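Local atomic coordinates of beta-n-acetylhexosaminidase (Streptococcus pneumoniae, PDB entry 4AZI), a protein that hydrolyses terminal beta-linked N-acetylhexosamine residues from glycans as a family 20 glycoside hydrolase, an exo-acting pneumococcal enzyme. Residues Q263-S267 and K268-F272; A310-Y314 and P315-L319. The protein carries 2 engineered substitutions. All coordinates share one frame; numbering follows the deposited sequence.

Interaction 1. Residues Q263-S267 and K268-F272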
ATOM      1  N   GLN A 263      -7.777   6.850  18.825  1.00 11.85           N
ATOM      2  CA  GLN A 263      -8.699   7.801  19.470  1.00 11.87           C
ATOM      3  C   GLN A 263      -8.206   9.242  19.285  1.00 12.07           C
ATOM      4  O   GLN A 263      -8.969  10.122  18.862  1.00 12.24           O
ATOM      5  CB  GLN A 263      -8.858   7.517  20.972  1.00 11.82           C
ATOM      6  CG  GLN A 263      -9.590   6.232  21.335  1.00 11.74           C
ATOM      7  CD  GLN A 263      -8.644   5.107  21.738  1.00 11.36           C
ATOM      8  OE1 GLN A 263      -7.553   4.973  21.191  1.00 10.95           O
ATOM      9  NE2 GLN A 263      -9.060   4.305  22.713  1.00 11.47           N
ATOM     10  N   TYR A 264      -6.933   9.479  19.609  1.00 11.86           N
ATOM     11  CA  TYR A 264      -6.351  10.813  19.487  1.00 11.67           C
ATOM     12  C   TYR A 264      -6.365  11.355  18.052  1.00 11.16           C
ATOM     13  O   TYR A 264      -6.720  12.511  17.833  1.00 11.11           O
ATOM     14  CB  TYR A 264      -4.927  10.876  20.053  1.00 11.44           C
ATOM     15  CG  TYR A 264      -4.419  12.301  20.136  1.00 11.72           C
ATOM     16  CD1 TYR A 264      -4.717  13.098  21.239  1.00 12.06           C
ATOM     17  CD2 TYR A 264      -3.681  12.864  19.097  1.00 11.67           C
ATOM     18  CE1 TYR A 264      -4.271  14.407  21.321  1.00 12.22           C
ATOM     19  CE2 TYR A 264      -3.225  14.170  19.168  1.00 12.06           C
ATOM     20  CZ  TYR A 264      -3.533  14.938  20.279  1.00 12.35           C
ATOM     21  OH  TYR A 264      -3.100  16.232  20.367  1.00 12.36           O
ATOM     22  N   LEU A 265      -5.952  10.534  17.092  1.00 10.66           N
ATOM     23  CA  LEU A 265      -5.968  10.938  15.678  1.00 10.67           C
ATOM     24  C   LEU A 265      -7.376  11.182  15.136  1.00 10.81           C
ATOM     25  O   LEU A 265      -7.585  12.149  14.411  1.00 11.05           O
ATOM     26  CB  LEU A 265      -5.201   9.944  14.800  1.00 10.23           C
ATOM     27  CG  LEU A 265      -3.701   9.794  15.069  1.00  9.90           C
ATOM     28  CD1 LEU A 265      -3.129   8.700  14.168  1.00  9.88           C
ATOM     29  CD2 LEU A 265      -2.980  11.112  14.852  1.00  9.85           C
ATOM     30  N   ALA A 266      -8.339  10.336  15.507  1.00 10.85           N
ATOM     31  CA  ALA A 266      -9.748  10.569  15.155  1.00 10.81           C
ATOM     32  C   ALA A 266     -10.220  11.932  15.645  1.00 11.13           C
ATOM     33  O   ALA A 266     -10.919  12.661  14.913  1.00 10.73           O
ATOM     34  CB  ALA A 266     -10.639   9.468  15.711  1.00 10.86           C
ATOM     35  N   SER A 267      -9.808  12.275  16.872  1.00 11.47           N
ATOM     36  CA  SER A 267     -10.134  13.551  17.502  1.00 11.96           C
ATOM     37  C   SER A 267      -9.615  14.747  16.686  1.00 12.39           C
ATOM     38  O   SER A 267     -10.236  15.809  16.670  1.00 12.58           O
ATOM     39  CB  SER A 267      -9.631  13.587  18.960  1.00 11.90           C
ATOM     40  OG  SER A 267      -8.241  13.869  19.055  1.00 11.58           O
ATOM     41  N   LYS A 268      -8.503  14.549  15.979  1.00 12.76           N
ATOM     42  CA  LYS A 268      -7.922  15.565  15.092  1.00 13.15           C
ATOM     43  C   LYS A 268      -8.552  15.604  13.698  1.00 13.08           C
ATOM     44  O   LYS A 268      -8.078  16.344  12.829  1.00 13.35           O
ATOM     45  CB  LYS A 268      -6.407  15.346  14.943  1.00 13.61           C
ATOM     46  CG  LYS A 268      -5.587  15.657  16.182  1.00 14.12           C
ATOM     47  CD  LYS A 268      -5.486  17.155  16.420  1.00 14.84           C
ATOM     48  CE  LYS A 268      -4.642  17.437  17.644  1.00 15.26           C
ATOM     49  NZ  LYS A 268      -4.792  18.851  18.076  1.00 15.29           N
ATOM     50  N   GLY A 269      -9.588  14.794  13.487  1.00 13.02           N
ATOM     51  CA  GLY A 269     -10.317  14.737  12.217  1.00 12.98           C
ATOM     52  C   GLY A 269      -9.872  13.666  11.220  1.00 12.85           C
ATOM     53  O   GLY A 269     -10.381  13.609  10.111  1.00 12.75           O
ATOM     54  N   TYR A 270      -8.931  12.814  11.599  1.00 12.92           N
ATOM     55  CA  TYR A 270      -8.365  11.862  10.630  1.00 13.08           C
ATOM     56  C   TYR A 270      -9.294  10.701  10.283  1.00 13.64           C
ATOM     57  O   TYR A 270     -10.117  10.294  11.099  1.00 13.79           O
ATOM     58  CB  TYR A 270      -7.024  11.323  11.117  1.00 12.97           C
ATOM     59  CG  TYR A 270      -5.893  12.312  10.989  1.00 12.50           C
ATOM     60  CD1 TYR A 270      -5.440  12.702   9.740  1.00 12.61           C
ATOM     61  CD2 TYR A 270      -5.279  12.860  12.116  1.00 12.57           C
ATOM     62  CE1 TYR A 270      -4.398  13.591   9.598  1.00 12.27           C
ATOM     63  CE2 TYR A 270      -4.236  13.768  11.987  1.00 12.41           C
ATOM     64  CZ  TYR A 270      -3.803  14.125  10.715  1.00 12.36           C
ATOM     65  OH  TYR A 270      -2.777  15.016  10.537  1.00 11.95           O
ATOM     66  N   LYS A 271      -9.156  10.187   9.062  1.00 13.85           N
ATOM     67  CA  LYS A 271      -9.845   8.968   8.639  1.00 13.79           C
ATOM     68  C   LYS A 271      -8.824   7.854   8.466  1.00 13.03           C
ATOM     69  O   LYS A 271      -7.674   8.125   8.138  1.00 12.77           O
ATOM     70  CB  LYS A 271     -10.589   9.204   7.332  1.00 15.01           C
ATOM     71  CG  LYS A 271     -11.741  10.185   7.469  1.00 16.42           C
ATOM     72  CD  LYS A 271     -11.782  11.155   6.309  1.00 17.71           C
ATOM     73  CE  LYS A 271     -12.591  10.608   5.139  1.00 18.07           C
ATOM     74  NZ  LYS A 271     -14.064  10.716   5.342  1.00 19.68           N
ATOM     75  N   PHE A 272      -9.251   6.612   8.683  1.00 12.00           N
ATOM     76  CA  PHE A 272      -8.323   5.490   8.779  1.00 11.32           C
ATOM     77  C   PHE A 272      -8.536   4.460   7.694  1.00 10.66           C
ATOM     78  O   PHE A 272      -9.672   4.165   7.342  1.00 11.03           O
ATOM     79  CB  PHE A 272      -8.465   4.780  10.144  1.00 11.66           C
ATOM     80  CG  PHE A 272      -8.172   5.658  11.330  1.00 12.11           C
ATOM     81  CD1 PHE A 272      -6.870   6.059  11.611  1.00 11.80           C
ATOM     82  CD2 PHE A 272      -9.192   6.062  12.181  1.00 11.94           C
ATOM     83  CE1 PHE A 272      -6.589   6.851  12.706  1.00 12.22           C
ATOM     84  CE2 PHE A 272      -8.918   6.858  13.280  1.00 12.38           C
ATOM     85  CZ  PHE A 272      -7.612   7.254  13.543  1.00 12.10           C
TER

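Interaction 2. Residues A310-Y314 and P315-L319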
ATOM      1  N   ALA A 310      -5.913  -1.186  15.611  1.00  9.83           N
ATOM      2  CA  ALA A 310      -4.909  -1.696  16.553  1.00  9.98           C
ATOM      3  C   ALA A 310      -4.914  -0.884  17.840  1.00 10.16           C
ATOM      4  O   ALA A 310      -5.068   0.331  17.797  1.00  9.55           O
ATOM      5  CB  ALA A 310      -3.526  -1.677  15.915  1.00  9.88           C
ATOM      6  N   SER A 311      -4.725  -1.572  18.970  1.00 10.65           N
ATOM      7  CA  SER A 311      -4.789  -0.984  20.327  1.00 11.27           C
ATOM      8  C   SER A 311      -6.199  -0.627  20.824  1.00 11.46           C
ATOM      9  O   SER A 311      -6.354   0.015  21.872  1.00 11.17           O
ATOM     10  CB  SER A 311      -3.835   0.220  20.486  1.00 11.58           C
ATOM     11  OG  SER A 311      -4.383   1.416  19.944  1.00 11.33           O
ATOM     12  N   THR A 312      -7.229  -1.039  20.080  1.00 11.82           N
ATOM     13  CA  THR A 312      -8.613  -0.796  20.491  1.00 11.99           C
ATOM     14  C   THR A 312      -9.438  -2.073  20.487  1.00 12.41           C
ATOM     15  O   THR A 312      -9.145  -3.024  19.749  1.00 12.29           O
ATOM     16  CB  THR A 312      -9.343   0.245  19.603  1.00 12.09           C
ATOM     17  OG1 THR A 312      -9.523  -0.286  18.281  1.00 11.92           O
ATOM     18  CG2 THR A 312      -8.585   1.568  19.545  1.00 11.90           C
ATOM     19  N   LYS A 313     -10.480  -2.075  21.315  1.00 13.15           N
ATOM     20  CA  LYS A 313     -11.397  -3.202  21.428  1.00 14.26           C
ATOM     21  C   LYS A 313     -12.733  -2.833  20.776  1.00 14.89           C
ATOM     22  O   LYS A 313     -13.476  -1.983  21.288  1.00 15.02           O
ATOM     23  CB  LYS A 313     -11.581  -3.579  22.902  1.00 14.40           C
ATOM     24  CG  LYS A 313     -12.514  -4.749  23.167  1.00 14.79           C
ATOM     25  CD  LYS A 313     -12.568  -5.057  24.661  1.00 15.23           C
ATOM     26  CE  LYS A 313     -13.596  -6.128  24.988  1.00 15.28           C
ATOM     27  NZ  LYS A 313     -13.321  -7.370  24.215  1.00 15.81           N
ATOM     28  N   TYR A 314     -13.009  -3.458  19.632  1.00 15.44           N
ATOM     29  CA  TYR A 314     -14.227  -3.211  18.868  1.00 16.47           C
ATOM     30  C   TYR A 314     -15.329  -4.164  19.345  1.00 16.87           C
ATOM     31  O   TYR A 314     -15.056  -5.345  19.561  1.00 17.00           O
ATOM     32  CB  TYR A 314     -13.948  -3.419  17.375  1.00 16.49           C
ATOM     33  CG  TYR A 314     -15.120  -3.131  16.463  1.00 17.06           C
ATOM     34  CD1 TYR A 314     -15.369  -1.839  16.003  1.00 17.24           C
ATOM     35  CD2 TYR A 314     -15.975  -4.159  16.043  1.00 17.64           C
ATOM     36  CE1 TYR A 314     -16.449  -1.567  15.170  1.00 17.49           C
ATOM     37  CE2 TYR A 314     -17.050  -3.900  15.198  1.00 17.53           C
ATOM     38  CZ  TYR A 314     -17.280  -2.606  14.764  1.00 17.99           C
ATOM     39  OH  TYR A 314     -18.347  -2.345  13.931  1.00 18.65           O
ATOM     40  N   PRO A 315     -16.580  -3.671  19.485  1.00 17.17           N
ATOM     41  CA  PRO A 315     -17.096  -2.350  19.140  1.00 17.58           C
ATOM     42  C   PRO A 315     -17.099  -1.309  20.261  1.00 17.59           C
ATOM     43  O   PRO A 315     -17.588  -0.210  20.033  1.00 18.03           O
ATOM     44  CB  PRO A 315     -18.539  -2.652  18.727  1.00 18.07           C
ATOM     45  CG  PRO A 315     -18.924  -3.822  19.578  1.00 17.97           C
ATOM     46  CD  PRO A 315     -17.661  -4.549  19.975  1.00 17.72           C
ATOM     47  N   GLU A 316     -16.573  -1.637  21.441  1.00 17.74           N
ATOM     48  CA  GLU A 316     -16.472  -0.660  22.546  1.00 18.62           C
ATOM     49  C   GLU A 316     -15.854   0.665  22.089  1.00 18.13           C
ATOM     50  O   GLU A 316     -16.323   1.743  22.457  1.00 18.40           O
ATOM     51  CB  GLU A 316     -15.689  -1.237  23.737  1.00 19.34           C
ATOM     52  CG  GLU A 316     -15.477  -0.261  24.897  1.00 20.74           C
ATOM     53  CD  GLU A 316     -16.765   0.150  25.602  1.00 21.78           C
ATOM     54  OE1 GLU A 316     -17.693  -0.680  25.724  1.00 22.68           O
ATOM     55  OE2 GLU A 316     -16.857   1.315  26.049  1.00 22.84           O
ATOM     56  N   VAL A 317     -14.785   0.561  21.304  1.00 17.61           N
ATOM     57  CA  VAL A 317     -14.228   1.687  20.561  1.00 16.84           C
ATOM     58  C   VAL A 317     -14.643   1.443  19.113  1.00 17.00           C
ATOM     59  O   VAL A 317     -14.374   0.365  18.543  1.00 16.97           O
ATOM     60  CB  VAL A 317     -12.685   1.764  20.686  1.00 16.11           C
ATOM     61  CG1 VAL A 317     -12.108   2.791  19.723  1.00 15.58           C
ATOM     62  CG2 VAL A 317     -12.273   2.094  22.117  1.00 15.65           C
ATOM     63  N   ASP A 318     -15.336   2.423  18.539  1.00 17.29           N
ATOM     64  CA  ASP A 318     -15.851   2.317  17.183  1.00 17.92           C
ATOM     65  C   ASP A 318     -15.530   3.618  16.459  1.00 17.50           C
ATOM     66  O   ASP A 318     -16.199   4.639  16.648  1.00 17.58           O
ATOM     67  CB  ASP A 318     -17.364   2.006  17.187  1.00 19.02           C
ATOM     68  CG  ASP A 318     -17.938   1.801  15.778  1.00 20.16           C
ATOM     69  OD1 ASP A 318     -17.199   1.985  14.783  1.00 20.69           O
ATOM     70  OD2 ASP A 318     -19.135   1.458  15.662  1.00 20.44           O
ATOM     71  N   LEU A 319     -14.479   3.559  15.652  1.00 16.60           N
ATOM     72  CA  LEU A 319     -13.950   4.707  14.937  1.00 16.56           C
ATOM     73  C   LEU A 319     -14.103   4.525  13.427  1.00 16.63           C
ATOM     74  O   LEU A 319     -13.870   3.429  12.912  1.00 17.63           O
ATOM     75  CB  LEU A 319     -12.474   4.924  15.305  1.00 16.09           C
ATOM     76  CG  LEU A 319     -12.146   5.243  16.772  1.00 16.31           C
ATOM     77  CD1 LEU A 319     -10.659   5.098  17.060  1.00 15.80           C
ATOM     78  CD2 LEU A 319     -12.613   6.646  17.141  1.00 16.62           C
TER
HETATM   79  O   HOH W   1     -12.050  -0.521  17.267  1.00 13.74           O

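Interaction 1. Residues Q263-S267 and K268-F272
A Schellman motif ends helix 262-267 and turns the chain of this TIM barrel into strand 271-282, so that Leu265 and Ala266 in the last turn of the helix meet Tyr270 and Phe272 beyond it. This helix-to-strand passage belongs to the beta-alpha-beta unit that begins with strand 246-249. Gly269 makes the reversal with a positive phi of 94°, a backbone conformation that suits glycine, which has no side chain to crowd the carbonyl oxygen before it. The two bonds that define the motif lead back into the last turn. Tyr270 N donates to Leu265 O at 3.2 Å and is fairly straight at 160°; Gly269 N reaches Ala266 O at 2.9 Å, coming from above the carbonyl plane. Lys268 N adds weak bonds to the oxygens of Tyr264 and Leu265. Below this knot of amides the apolar side chains close up. Leu265 CB touches the edge of the Phe272 ring at CZ, the two side chains crossing at about a right angle, while Leu265 CD2 lies 4.0 Å from Tyr270 CD2. Phe272 CE2 also meets Ala266 CB, so the far rim of the ring spans Leu265 and Ala266. The Tyr270 ring turns its edge to Leu265 O, and its hydroxyl is hydrogen-bonded to the backbone oxygen of Asp242. On the outer side, Tyr264 and Lys268 run side by side in the same direction. With CG of Tyr264 anti to the backbone N (chi1 -170°), the ring extends along the lysine chain, whose bend at chi2 carries its ammonium group to a salt bridge with Asp237. What Tyr264 itself meets is the aliphatic part of that chain, its OH standing 3.4 Å from Lys268 CE.

Interaction 2. Residues A310-Y314 and P315-L319
The Tyr314 ring has the pyrrolidine of Pro315 over one face and the carboxylate of Asp318 at its edge. Pro315 CB sits 3.9 Å from the centroid of the Tyr314 ring and only 6° off the normal, a CH-pi contact that illustrates how an aromatic residue can pack on a proline joined to it by a cis peptide bond. The CG of Tyr314 stands opposite that residue's own amide nitrogen, which places the ring over the proline. Asp318 runs alongside the tyrosine; its OD1 lies 3.7 Å from Tyr314 CE1, with the carboxylate and ring planes 73° apart. The turn is closed by Val317 N, which donates to Lys313 O at 2.9 Å in a nearly straight bond of 173°. A water donates to both Thr312 OG1 and Val317 O, and beside this bridge Thr312 CG2 packs 3.7 Å from Val317 CG1. Thr312 OG1 is also hydrogen-bonded to Leu309 O, and Gln308 OE1 accepts from Tyr314 N, tying the turn to the residues leading into it. The whole turn lies at the surface in the loop between helix 294-303 and strand 321-329, where Thr312 and Leu319 rest on Pro262 at the start of helix 262-267.

Overall arrangement
Both contacts are local reversals that deliver the chain into adjacent parallel strands of the barrel, 271-282 for interaction 1 and 321-329 for interaction 2. They differ in depth. Interaction 1 is partly buried, with aromatic and aliphatic groups packed beneath a helix end whose last carbonyls are taken by amides from beyond it. Interaction 2 is a surface contact, relying on a cis proline, one backbone bond and a bridging water. Helix 262-267 brings them together: the CD2 branch of Leu319 packs on Ala266 CB at 3.7 Å, and the side chain of Gln263 lies against Thr312 and Val317. The loop 310-319 therefore covers part of the helix that interaction 1 terminates.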